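Local coordinates for glycosyl hydrolases family 31 family protein (Aspergillus niger, PDB 6DRU), which catalyses the release of alpha-xylose from the non-reducing terminal glucose of xyloglucan oligosaccharides, at residues A[257-261]-A[262-266]; A[270-274]-A[275-279]; A[439-442]-A[443-447]; A[614-617]-A[618-621]; A[633-637]-A[638-642]. All coordinates share one frame; numbering follows the deposited sequence.

Contact 1. Residues A[257-261]-A[262-266]; sequences LRYEN and QTEVE. With NAG (2-acetamido-2-deoxy-beta-D-glucopyranose), chain C; BMA (beta-D-mannopyranose), chain D; MAN (alpha-D-mannopyranose), chain B.
N261 caps the helix that starts at Q262, and E264, one turn in, reaches back to the loop that leads up to it. The amide oxygen OD1 of N261 takes the N-H of E264 (E264 N to N261 OD1 3.0 Å, 151° at the hydrogen), a donor standing 43° out of the carbonyl plane, and more weakly that of T263. The other branch of N261, ND2, is bonded to C1 of an N-acetylglucosamine, 1.5 Å away, and N261-Q262-T263 is an N-glycosylation sequon. A trans first torsion (chi1 177°) and an extended chain carry the E264 carboxylate back to the loop. E264 OE1 accepts a long, weak bond from E260 N (3.4 Å), while E264 OE2 lies by the edge of the Y259 ring, 3.3 Å from Y259 CD1, with the carboxylate and ring planes nearly perpendicular. A water joins E264 OE2 to R258 O. Y259 also sets its CB against V265 CG2 (3.7 Å), and its hydroxyl bonds to E573 and Q254. One asparagine amide thus serves two purposes: its nitrogen carries the sugar, and its oxygen remains available to cap the helix.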
# COMPACT_ATOMS: atom_id res chain seq x y z
N LEU A 257 43.75 6.50 5.99
CA LEU A 257 42.79 7.16 6.86
C LEU A 257 43.54 7.58 8.12
O LEU A 257 43.78 6.76 9.01
CB LEU A 257 41.61 6.25 7.18
CG LEU A 257 40.32 6.82 7.80
CD1 LEU A 257 39.25 5.75 7.85
CD2 LEU A 257 40.52 7.40 9.19
N ARG A 258 43.93 8.85 8.21
CA ARG A 258 43.75 9.85 7.16
C ARG A 258 44.80 10.95 7.34
O ARG A 258 45.32 11.14 8.44
CB ARG A 258 42.35 10.47 7.20
CG ARG A 258 42.00 11.16 8.51
CD ARG A 258 40.54 11.60 8.52
NE ARG A 258 40.18 12.30 9.74
CZ ARG A 258 40.23 13.62 9.89
NH1 ARG A 258 40.64 14.39 8.89
NH2 ARG A 258 39.88 14.18 11.05
N TYR A 259 45.12 11.66 6.26
CA TYR A 259 45.99 12.83 6.38
C TYR A 259 45.15 14.01 6.83
O TYR A 259 44.24 14.45 6.13
CB TYR A 259 46.70 13.11 5.05
CG TYR A 259 47.49 11.91 4.56
CD1 TYR A 259 48.59 11.45 5.26
CD2 TYR A 259 47.12 11.24 3.40
CE1 TYR A 259 49.31 10.36 4.83
CE2 TYR A 259 47.84 10.14 2.96
CZ TYR A 259 48.93 9.70 3.68
OH TYR A 259 49.65 8.62 3.24
N GLU A 260 45.47 14.54 8.02
CA GLU A 260 44.52 15.33 8.78
C GLU A 260 44.63 16.83 8.54
O GLU A 260 43.60 17.52 8.58
CB GLU A 260 44.70 15.02 10.27
CG GLU A 260 43.56 15.48 11.16
CD GLU A 260 43.86 16.78 11.85
OE1 GLU A 260 44.90 17.40 11.53
OE2 GLU A 260 43.06 17.20 12.72
N ASN A 261 45.82 17.37 8.31
CA ASN A 261 45.98 18.80 8.07
C ASN A 261 46.91 19.02 6.88
O ASN A 261 47.48 18.08 6.32
CB ASN A 261 46.49 19.52 9.33
CG ASN A 261 47.93 19.17 9.68
OD1 ASN A 261 48.86 19.54 8.96
ND2 ASN A 261 48.12 18.49 10.80
N GLN A 262 47.07 20.29 6.50
CA GLN A 262 47.83 20.63 5.31
C GLN A 262 49.31 20.32 5.48
O GLN A 262 49.97 19.83 4.55
CB GLN A 262 47.64 22.10 4.96
CG GLN A 262 48.54 22.59 3.84
CD GLN A 262 48.24 24.01 3.41
OE1 GLN A 262 47.18 24.55 3.72
NE2 GLN A 262 49.17 24.62 2.68
N THR A 263 49.87 20.59 6.67
CA THR A 263 51.30 20.39 6.87
C THR A 263 51.67 18.92 6.85
O THR A 263 52.76 18.56 6.38
CB THR A 263 51.73 21.04 8.19
OG1 THR A 263 51.75 22.47 8.03
CG2 THR A 263 53.10 20.55 8.63
N GLU A 264 50.77 18.04 7.28
CA GLU A 264 51.04 16.61 7.18
C GLU A 264 51.12 16.16 5.73
O GLU A 264 51.94 15.31 5.37
CB GLU A 264 49.97 15.81 7.93
CG GLU A 264 50.14 14.31 7.83
CD GLU A 264 49.13 13.55 8.68
OE1 GLU A 264 48.50 14.17 9.56
OE2 GLU A 264 48.98 12.33 8.46
N VAL A 265 50.27 16.73 4.87
CA VAL A 265 50.31 16.39 3.45
C VAL A 265 51.59 16.94 2.81
O VAL A 265 52.19 16.29 1.95
CB VAL A 265 49.05 16.91 2.74
CG1 VAL A 265 49.17 16.74 1.24
CG2 VAL A 265 47.82 16.19 3.27
N GLU A 266 52.01 18.14 3.22
CA GLU A 266 53.22 18.71 2.64
C GLU A 266 54.47 17.95 3.08
O GLU A 266 55.41 17.80 2.29
CB GLU A 266 53.33 20.19 3.00
CG GLU A 266 52.35 21.08 2.25
CD GLU A 266 52.38 22.52 2.72
OE1 GLU A 266 52.72 22.76 3.90
OE2 GLU A 266 52.07 23.41 1.90
C1 NAG C . 49.44 18.60 11.44
C2 NAG C . 49.36 18.69 12.95
C3 NAG C . 50.68 18.51 13.60
C4 NAG C . 51.35 17.26 13.09
C5 NAG C . 51.41 17.30 11.58
C6 NAG C . 52.03 16.03 11.05
C7 NAG C . 47.47 20.02 13.75
C8 NAG C . 46.66 18.75 13.83
N2 NAG C . 48.81 19.95 13.31
O3 NAG C . 50.52 18.47 15.00
O4 NAG C . 52.64 17.17 13.62
O5 NAG C . 50.11 17.42 11.07
O6 NAG C . 51.31 14.92 11.56
O7 NAG C . 46.97 21.08 14.07
C1 BMA D . 41.83 18.71 16.04
C2 BMA D . 43.27 18.21 15.90
C3 BMA D . 44.13 18.91 16.95
C4 BMA D . 43.97 20.44 16.89
C5 BMA D . 42.48 20.81 16.96
C6 BMA D . 42.23 22.30 16.80
O2 BMA D . 43.76 18.58 14.63
O3 BMA D . 45.51 18.56 16.83
O4 BMA D . 44.65 21.04 17.98
O5 BMA D . 41.79 20.12 15.91
O6 BMA D . 43.18 22.82 15.88
C1 MAN B . 47.24 25.01 13.76
C2 MAN B . 48.00 26.21 13.26
C3 MAN B . 47.64 26.48 11.82
C4 MAN B . 47.70 25.21 10.98
C5 MAN B . 47.10 24.02 11.71
C6 MAN B . 47.39 22.75 10.94
O2 MAN B . 49.39 25.98 13.37
O3 MAN B . 48.53 27.42 11.28
O4 MAN B . 46.98 25.42 9.79
O5 MAN B . 47.66 23.90 13.00
O6 MAN B . 48.03 23.05 9.71
O HOH W 1 47.72 10.76 10.13

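Contact 2. Residues A[270-274]-A[275-279]; sequences QNFHD and RNIPV
F272 and V279 form the compact side of this helix end. The methyl CG1 of V279 lies over one face of the F272 ring, 3.9 Å from its centroid and displaced toward the rim, a CH-pi contact. I277 CB lies 4.0 Å from F272 CD1, and the carbonyl oxygen of I277 sits at the ring edge. The backbone turns here through a Schellman motif. I277 N reaches F272 O at 3.0 Å, N276 N bonds to H273 O, and N276 takes the positive phi (58°) that lets the chain leave the helix.

The solvent side is looser and polar. N271 and R275 run side by side with amide and guanidinium nearly coplanar, and R275 NE makes a weak, fairly straight bond to N271 OD1 (3.3 Å). The indole of W575 engages the same arginine in a cation-pi contact. Further round the helix, D274 OD1 accepts from both Q270 NE2 (3.1 Å) and H273 ND1 (3.2 Å), which arrive from the same face of the carboxylate.

Within the TIM-barrel domain the segment links helix 262-274 to strand 281-284. F272 and V279 pack on strand 252-254 and on T316 of helix 305-316, whereas P278 lies against helix 582-594.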
# COMPACT_ATOMS: atom_id res chain seq x y z
N GLN A 270 57.28 15.85 0.85
CA GLN A 270 58.70 16.04 1.12
C GLN A 270 59.40 14.71 1.36
O GLN A 270 60.57 14.55 0.99
CB GLN A 270 58.89 16.97 2.32
CG GLN A 270 60.29 17.55 2.44
CD GLN A 270 60.58 18.60 1.39
OE1 GLN A 270 59.98 19.68 1.39
NE2 GLN A 270 61.50 18.29 0.48
N ASN A 271 58.71 13.75 1.99
CA ASN A 271 59.33 12.45 2.25
C ASN A 271 59.54 11.67 0.96
O ASN A 271 60.62 11.09 0.76
CB ASN A 271 58.46 11.66 3.23
CG ASN A 271 59.03 11.64 4.63
OD1 ASN A 271 59.77 10.73 5.00
ND2 ASN A 271 58.69 12.65 5.42
N PHE A 272 58.53 11.63 0.09
CA PHE A 272 58.70 10.97 -1.20
C PHE A 272 59.82 11.62 -2.01
O PHE A 272 60.59 10.93 -2.69
CB PHE A 272 57.39 10.99 -1.99
CG PHE A 272 56.42 9.93 -1.58
CD1 PHE A 272 56.52 8.65 -2.08
CD2 PHE A 272 55.39 10.21 -0.69
CE1 PHE A 272 55.63 7.66 -1.71
CE2 PHE A 272 54.50 9.24 -0.31
CZ PHE A 272 54.61 7.96 -0.82
N HIS A 273 59.93 12.94 -1.93
CA HIS A 273 60.95 13.65 -2.69
C HIS A 273 62.34 13.38 -2.14
O HIS A 273 63.27 13.07 -2.89
CB HIS A 273 60.66 15.15 -2.69
CG HIS A 273 61.75 15.98 -3.29
ND1 HIS A 273 62.62 16.73 -2.53
CD2 HIS A 273 62.11 16.19 -4.58
CE1 HIS A 273 63.47 17.36 -3.32
NE2 HIS A 273 63.18 17.04 -4.57
N ASP A 274 62.51 13.49 -0.82
CA ASP A 274 63.83 13.30 -0.22
C ASP A 274 64.31 11.87 -0.39
O ASP A 274 65.50 11.63 -0.62
CB ASP A 274 63.79 13.69 1.26
CG ASP A 274 63.53 15.17 1.47
OD1 ASP A 274 63.50 15.92 0.48
OD2 ASP A 274 63.37 15.58 2.64
N ARG A 275 63.40 10.89 -0.29
CA ARG A 275 63.77 9.49 -0.45
C ARG A 275 63.80 9.05 -1.91
O ARG A 275 64.16 7.90 -2.17
CB ARG A 275 62.79 8.60 0.32
CG ARG A 275 62.78 8.82 1.82
CD ARG A 275 61.68 7.98 2.47
NE ARG A 275 61.59 8.20 3.90
CZ ARG A 275 62.02 7.33 4.82
NH1 ARG A 275 62.57 6.19 4.43
NH2 ARG A 275 61.89 7.60 6.11
N ASN A 276 63.44 9.93 -2.84
CA ASN A 276 63.45 9.62 -4.27
C ASN A 276 62.56 8.42 -4.60
O ASN A 276 62.91 7.57 -5.42
CB ASN A 276 64.88 9.40 -4.78
CG ASN A 276 65.05 9.80 -6.23
OD1 ASN A 276 64.45 10.77 -6.70
ND2 ASN A 276 65.88 9.05 -6.95
N ILE A 277 61.40 8.35 -3.96
CA ILE A 277 60.41 7.30 -4.20
C ILE A 277 59.28 7.89 -5.02
O ILE A 277 58.68 8.90 -4.60
CB ILE A 277 59.89 6.70 -2.89
CG1 ILE A 277 61.04 6.15 -2.05
CG2 ILE A 277 58.87 5.61 -3.17
CD1 ILE A 277 60.60 5.51 -0.75
N PRO A 278 58.95 7.33 -6.18
CA PRO A 278 57.91 7.93 -7.03
C PRO A 278 56.51 7.71 -6.48
O PRO A 278 56.19 6.65 -5.94
CB PRO A 278 58.11 7.23 -8.37
CG PRO A 278 58.68 5.90 -8.01
CD PRO A 278 59.55 6.13 -6.80
N VAL A 279 55.67 8.73 -6.64
CA VAL A 279 54.26 8.67 -6.29
C VAL A 279 53.49 9.52 -7.29
O VAL A 279 53.95 10.60 -7.68
CB VAL A 279 54.01 9.12 -4.83
CG1 VAL A 279 54.50 10.54 -4.60
CG2 VAL A 279 52.54 8.98 -4.46

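Contact 3. Residues A[439-442]-A[443-447]; sequences YPWA and HQQAI
This is an i to i+4 contact, buried in the first turns of helix 439-455 of the TIM-barrel domain, with W441 and Q445 meeting on one flank and H443 touching I394 of strand 391-394. The backbone supplies regular helical bonds: H443 N to Y439 O at 2.9 Å, Q444 N to P440 O at 3.0 Å and Q445 N to W441 O at 3.0 Å. P440 lies in the opening turn, where its missing N-H costs the helix no bond.

Trans first torsions on both W441 and Q445 bring the ends of the two side chains together on that flank, their planes 66° apart. The glutamine oxygen Q445 OE1 lies 3.7 Å from W441 CZ3 and 4.0 Å from A442 CB, a van der Waals approach with no polar pairing. F46 and F479 meet the same indole edge-to-face. Q444 lays its CG along P440 O (3.4 Å) before its amide continues to the hydroxyls of S476 and S481. H443 sets its CB near the carbonyl oxygens of Y439 and P440, then turns its ring away, and its ND1 bonds to the hydroxyl of Y365.

Main-chain bonds therefore carry the contact itself, while the polar ends of H443 and Q444, both buried, find their partners outside the helix and tie it to neighbouring loops and to strand 481-484.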
# COMPACT_ATOMS: atom_id res chain seq x y z
N TYR A 439 21.17 6.04 -8.14
CA TYR A 439 21.82 7.06 -7.31
C TYR A 439 23.34 7.08 -7.45
O TYR A 439 23.89 8.16 -7.75
CB TYR A 439 21.40 6.88 -5.84
CG TYR A 439 21.85 8.02 -4.96
CD1 TYR A 439 23.09 7.99 -4.32
CD2 TYR A 439 21.04 9.12 -4.76
CE1 TYR A 439 23.50 9.03 -3.52
CE2 TYR A 439 21.44 10.17 -3.95
CZ TYR A 439 22.67 10.12 -3.33
OH TYR A 439 23.07 11.16 -2.53
N PRO A 440 24.08 5.98 -7.25
CA PRO A 440 25.54 6.08 -7.42
C PRO A 440 25.96 6.32 -8.86
O PRO A 440 26.99 6.97 -9.10
CB PRO A 440 26.04 4.72 -6.91
CG PRO A 440 24.91 3.80 -7.16
CD PRO A 440 23.67 4.61 -6.93
N TRP A 441 25.19 5.82 -9.82
CA TRP A 441 25.48 6.08 -11.23
C TRP A 441 25.36 7.57 -11.54
O TRP A 441 26.21 8.14 -12.23
CB TRP A 441 24.52 5.26 -12.10
CG TRP A 441 24.85 5.23 -13.56
CD1 TRP A 441 25.53 4.25 -14.22
CD2 TRP A 441 24.48 6.20 -14.55
NE1 TRP A 441 25.61 4.55 -15.56
CE2 TRP A 441 24.97 5.75 -15.79
CE3 TRP A 441 23.77 7.41 -14.51
CZ2 TRP A 441 24.80 6.46 -16.97
CZ3 TRP A 441 23.60 8.12 -15.68
CH2 TRP A 441 24.11 7.64 -16.90
N ALA A 442 24.31 8.22 -11.02
CA ALA A 442 24.16 9.65 -11.22
C ALA A 442 25.15 10.46 -10.40
O ALA A 442 25.44 11.61 -10.76
CB ALA A 442 22.73 10.08 -10.86
N HIS A 443 25.68 9.89 -9.31
CA HIS A 443 26.72 10.58 -8.55
C HIS A 443 28.03 10.61 -9.33
O HIS A 443 28.71 11.65 -9.37
CB HIS A 443 26.91 9.91 -7.19
CG HIS A 443 27.66 10.75 -6.20
ND1 HIS A 443 27.39 12.08 -6.00
CD2 HIS A 443 28.66 10.44 -5.35
CE1 HIS A 443 28.20 12.56 -5.08
NE2 HIS A 443 28.98 11.58 -4.66
N GLN A 444 28.40 9.49 -9.95
CA GLN A 444 29.53 9.50 -10.88
C GLN A 444 29.29 10.50 -12.00
O GLN A 444 30.21 11.24 -12.39
CB GLN A 444 29.76 8.10 -11.46
CG GLN A 444 30.06 7.02 -10.44
CD GLN A 444 30.27 5.67 -11.10
OE1 GLN A 444 29.32 4.97 -11.44
NE2 GLN A 444 31.53 5.30 -11.28
N GLN A 445 28.07 10.53 -12.53
CA GLN A 445 27.73 11.43 -13.62
C GLN A 445 27.92 12.89 -13.22
O GLN A 445 28.27 13.72 -14.07
CB GLN A 445 26.29 11.18 -14.06
CG GLN A 445 25.77 12.12 -15.13
CD GLN A 445 24.27 11.98 -15.35
OE1 GLN A 445 23.53 11.62 -14.44
NE2 GLN A 445 23.82 12.28 -16.57
N ALA A 446 27.69 13.23 -11.95
CA ALA A 446 27.84 14.61 -11.51
C ALA A 446 29.26 15.12 -11.72
O ALA A 446 29.46 16.24 -12.20
CB ALA A 446 27.44 14.74 -10.04
N ILE A 447 30.27 14.30 -11.39
CA ILE A 447 31.65 14.73 -11.58
C ILE A 447 32.07 14.56 -13.03
O ILE A 447 32.87 15.35 -13.55
CB ILE A 447 32.60 13.99 -10.63
CG1 ILE A 447 32.25 14.31 -9.18
CG2 ILE A 447 34.04 14.36 -10.89
CD1 ILE A 447 31.43 13.25 -8.54

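Contact 4. Residues A[614-617]-A[618-621]; sequences MRPL and YMDF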
# COMPACT_ATOMS: atom_id res chain seq x y z
N MET A 614 41.62 -7.12 -16.35
CA MET A 614 41.88 -8.33 -15.58
C MET A 614 40.85 -9.37 -15.96
O MET A 614 39.64 -9.11 -15.94
CB MET A 614 41.90 -8.05 -14.07
CG MET A 614 40.65 -7.44 -13.47
SD MET A 614 40.92 -7.10 -11.72
CE MET A 614 41.10 -8.75 -11.05
N ARG A 615 41.32 -10.56 -16.32
CA ARG A 615 40.55 -11.51 -17.11
C ARG A 615 40.41 -12.84 -16.39
O ARG A 615 41.42 -13.50 -16.12
CB ARG A 615 41.22 -11.71 -18.47
CG ARG A 615 41.42 -10.42 -19.26
CD ARG A 615 42.28 -10.63 -20.50
NE ARG A 615 41.66 -11.53 -21.46
CZ ARG A 615 40.68 -11.19 -22.29
NH1 ARG A 615 40.20 -9.96 -22.27
NH2 ARG A 615 40.18 -12.09 -23.13
N PRO A 616 39.19 -13.26 -16.05
CA PRO A 616 39.01 -14.63 -15.55
C PRO A 616 39.43 -15.65 -16.59
O PRO A 616 39.38 -15.39 -17.80
CB PRO A 616 37.51 -14.70 -15.25
CG PRO A 616 36.90 -13.59 -16.05
CD PRO A 616 37.93 -12.51 -16.08
N LEU A 617 39.84 -16.82 -16.12
CA LEU A 617 40.51 -17.80 -16.98
C LEU A 617 39.60 -18.35 -18.07
O LEU A 617 40.11 -18.84 -19.08
CB LEU A 617 41.07 -18.95 -16.14
CG LEU A 617 42.18 -18.57 -15.16
CD1 LEU A 617 42.72 -19.81 -14.45
CD2 LEU A 617 43.30 -17.83 -15.88
N TYR A 618 38.27 -18.28 -17.90
CA TYR A 618 37.39 -18.82 -18.93
C TYR A 618 37.39 -17.98 -20.20
O TYR A 618 37.03 -18.48 -21.26
CB TYR A 618 35.96 -18.97 -18.40
CG TYR A 618 35.32 -17.69 -17.90
CD1 TYR A 618 34.82 -16.75 -18.79
CD2 TYR A 618 35.19 -17.44 -16.54
CE1 TYR A 618 34.22 -15.59 -18.35
CE2 TYR A 618 34.59 -16.27 -16.09
CZ TYR A 618 34.11 -15.35 -16.99
OH TYR A 618 33.52 -14.19 -16.55
N MET A 619 37.80 -16.71 -20.11
CA MET A 619 37.74 -15.85 -21.28
C MET A 619 38.84 -16.17 -22.29
O MET A 619 38.69 -15.90 -23.48
CB MET A 619 37.83 -14.38 -20.87
CG MET A 619 36.55 -13.86 -20.24
SD MET A 619 36.42 -12.07 -20.36
CE MET A 619 37.92 -11.61 -19.54
N ASP A 620 39.96 -16.74 -21.83
CA ASP A 620 41.08 -17.03 -22.71
C ASP A 620 41.38 -18.51 -22.90
O ASP A 620 42.05 -18.86 -23.88
CB ASP A 620 42.36 -16.35 -22.17
CG ASP A 620 42.42 -14.87 -22.51
OD1 ASP A 620 41.95 -14.49 -23.60
OD2 ASP A 620 42.96 -14.10 -21.70
N PHE A 621 40.89 -19.39 -22.02
CA PHE A 621 41.27 -20.79 -22.09
C PHE A 621 40.09 -21.75 -21.94
O PHE A 621 40.30 -22.93 -21.64
CB PHE A 621 42.33 -21.12 -21.03
CG PHE A 621 43.48 -20.15 -20.99
CD1 PHE A 621 44.42 -20.12 -22.00
CD2 PHE A 621 43.62 -19.27 -19.93
CE1 PHE A 621 45.48 -19.23 -21.96
CE2 PHE A 621 44.68 -18.38 -19.88
CZ PHE A 621 45.61 -18.36 -20.90
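R615 and D620 close a strand-to-helix turn in the C-terminal domain, where edge strand 614-615 of an antiparallel sheet gives way to the short, weakly bonded helix 618-621. The arginine can be followed outward from its backbone. R615 CB touches the methyl CE of M619 at 3.5 Å, and CG lies only slightly farther from the same methyl. A bend at chi3 (63°) then swings the end of the chain round, CD passing near OD2 of D620. R615 NE donates to D620 OD2 at 2.9 Å in a nearly straight bond, and R615 NH2 reaches D620 OD1 at 3.0 Å, giving a side-on, two-nitrogen salt bridge. The two flat groups are turned 31° from each other, and both nitrogens approach from above the carboxylate plane. CZ lies at the middle of a guanidinium whose one face carries M619 CE. NH1 bonds to S612 O, and NH2 has a second acidic partner in D229, so the buried arginine is gripped by two carboxylates, which would be expected to balance its charge.

P616 packs on Y618 and M619: P616 CB lies 3.4 Å from Y618 CE2, and P616 CD 3.6 Å from M619 CE. The Y618 ring stacks on Y150. Main-chain bonds complete the turn, M619 N to P616 O at 3.1 Å and, at the far end, F621 N to L617 O, also 3.1 Å, with the nitrogen almost in line with the carbonyl.

Contact 5. Residues A[633-637]-A[638-642]; sequences SSNSN and YTTQQ. With NAG (2-acetamido-2-deoxy-beta-D-glucopyranose), chain E.
An N-glycosylation site built on a capped helical turn brings N637 and Q641 together. The sequence N637-Y638-T639 is the sequon, and ND2 of N637 is bonded to C1 of an N-acetylglucosamine at 1.5 Å. N637 ND2 also donates to OE1 of Q641 (2.7 Å, 155° at the hydrogen); the acceptor lies near the asparagine's amide plane, whereas the donor stands well above the plane of the glutamine carbonyl. Q641, one turn later, has CG anti to its carbonyl carbon (chi1 -57°) and an extended chain that carries the amide up to the sugar. There Q641 NE2 makes a weak bond to the acetyl oxygen O7 of the N-acetylglucosamine (3.3 Å). H158 is also hydrogen-bonded to Q641 OE1, and T655 bonds to the sugar.

Just before the glycosylated residue, S636 caps the helix: S636 OG takes the N-H of Y638 at 3.2 Å. Its carbonyl oxygen is the main acceptor of the turn. T640 N approaches S636 O almost head-on at 3.0 Å, while T639 N, at the same distance, and the hydroxyl OG1 of T640 (3.2 Å) come from well above the carbonyl plane. T639 OG1 is also hydrogen-bonded with L631 O of the preceding helix. N635, with positive phi, ends helix 628-633 in a Schellman motif, and its OD1 bonds to N161 N.

One helix thus closes in a Schellman motif and the next opens at a serine N-cap a single residue later, a compact helix-to-helix link whose first helical residue bears the N-linked glycan.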
# COMPACT_ATOMS: atom_id res chain seq x y z
N SER A 633 32.94 -23.91 -12.66
CA SER A 633 31.65 -24.28 -12.10
C SER A 633 31.75 -24.59 -10.61
O SER A 633 30.86 -24.25 -9.83
CB SER A 633 31.05 -25.47 -12.85
OG SER A 633 31.52 -26.69 -12.31
N SER A 634 32.85 -25.23 -10.20
CA SER A 634 33.06 -25.58 -8.81
C SER A 634 33.68 -24.45 -8.01
O SER A 634 33.89 -24.61 -6.80
CB SER A 634 33.95 -26.82 -8.71
OG SER A 634 35.21 -26.60 -9.32
N ASN A 635 33.97 -23.31 -8.65
CA ASN A 635 34.61 -22.17 -8.00
C ASN A 635 35.91 -22.59 -7.32
O ASN A 635 36.16 -22.29 -6.15
CB ASN A 635 33.65 -21.49 -7.02
CG ASN A 635 32.45 -20.87 -7.71
OD1 ASN A 635 32.58 -19.87 -8.42
ND2 ASN A 635 31.29 -21.47 -7.52
N SER A 636 36.74 -23.31 -8.07
CA SER A 636 38.05 -23.71 -7.58
C SER A 636 38.94 -22.49 -7.35
O SER A 636 38.79 -21.46 -8.02
CB SER A 636 38.72 -24.66 -8.57
OG SER A 636 40.10 -24.82 -8.29
N ASN A 637 39.85 -22.61 -6.39
CA ASN A 637 40.78 -21.52 -6.11
C ASN A 637 41.65 -21.17 -7.32
O ASN A 637 42.17 -20.05 -7.39
CB ASN A 637 41.68 -21.87 -4.92
CG ASN A 637 40.90 -22.12 -3.64
OD1 ASN A 637 40.32 -23.19 -3.45
ND2 ASN A 637 40.87 -21.13 -2.76
N TYR A 638 41.81 -22.10 -8.26
CA TYR A 638 42.60 -21.83 -9.46
C TYR A 638 41.90 -20.87 -10.41
O TYR A 638 42.57 -20.26 -11.25
CB TYR A 638 42.93 -23.14 -10.18
CG TYR A 638 43.82 -24.06 -9.39
CD1 TYR A 638 44.94 -23.57 -8.72
CD2 TYR A 638 43.55 -25.42 -9.30
CE1 TYR A 638 45.76 -24.41 -7.99
CE2 TYR A 638 44.36 -26.26 -8.57
CZ TYR A 638 45.47 -25.75 -7.92
OH TYR A 638 46.28 -26.60 -7.19
N THR A 639 40.58 -20.72 -10.31
CA THR A 639 39.84 -19.80 -11.16
C THR A 639 39.29 -18.59 -10.42
O THR A 639 39.08 -17.55 -11.05
CB THR A 639 38.68 -20.53 -11.86
OG1 THR A 639 37.89 -21.21 -10.88
CG2 THR A 639 39.22 -21.53 -12.86
N THR A 640 39.07 -18.69 -9.11
CA THR A 640 38.61 -17.55 -8.32
C THR A 640 39.75 -16.71 -7.77
O THR A 640 39.50 -15.61 -7.27
CB THR A 640 37.72 -18.02 -7.16
OG1 THR A 640 38.50 -18.77 -6.22
CG2 THR A 640 36.58 -18.89 -7.68
N GLN A 641 41.00 -17.20 -7.84
CA GLN A 641 42.14 -16.48 -7.30
C GLN A 641 43.29 -16.36 -8.30
O GLN A 641 44.37 -15.87 -7.94
CB GLN A 641 42.65 -17.14 -6.02
CG GLN A 641 41.59 -17.27 -4.93
CD GLN A 641 42.11 -17.93 -3.67
OE1 GLN A 641 41.36 -18.51 -2.90
NE2 GLN A 641 43.42 -17.83 -3.46
N GLN A 642 43.10 -16.79 -9.55
CA GLN A 642 44.04 -16.54 -10.63
C GLN A 642 43.33 -15.81 -11.76
O GLN A 642 42.12 -15.93 -11.92
CB GLN A 642 44.66 -17.84 -11.17
CG GLN A 642 45.29 -18.75 -10.14
CD GLN A 642 45.90 -19.99 -10.76
OE1 GLN A 642 46.39 -20.88 -10.07
NE2 GLN A 642 45.89 -20.05 -12.09
C1 NAG E . 40.26 -21.39 -1.44
C2 NAG E . 40.91 -20.79 -0.21
C3 NAG E . 40.18 -21.11 1.04
C4 NAG E . 38.71 -20.81 0.89
C5 NAG E . 38.18 -21.54 -0.32
C6 NAG E . 36.70 -21.25 -0.49
C7 NAG E . 43.34 -20.35 -0.24
C8 NAG E . 44.76 -20.85 -0.14
N2 NAG E . 42.25 -21.26 -0.11
O3 NAG E . 40.74 -20.38 2.11
O4 NAG E . 38.01 -21.22 2.04
O5 NAG E . 38.89 -21.09 -1.46
O6 NAG E . 36.45 -20.72 -1.77
O7 NAG E . 43.12 -19.18 -0.45

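Contacts 1 and 2 lie at the two ends of helix 262-274, the first a glycosylated N-terminal cap, buried although it carries a glycan, and the second a C-terminal Schellman turn, with centres about 16 Å apart. Contact 3, in the same TIM-barrel domain, is nearer the chain centre and mostly buried; main-chain bonds dominate it. Contacts 4 and 5 belong to the C-terminal domain and touch, L617 CD1 lying 3.2 Å from Y638 O. Contact 4 is buried around a salt bridge, contact 5 partly buried and polar. Contacts 1 and 5 both join an N-linked sugar to a helix start, yet N261 is itself the cap, whereas N637 follows the capping serine S636. Contact 2 has the most solvent-exposed residues.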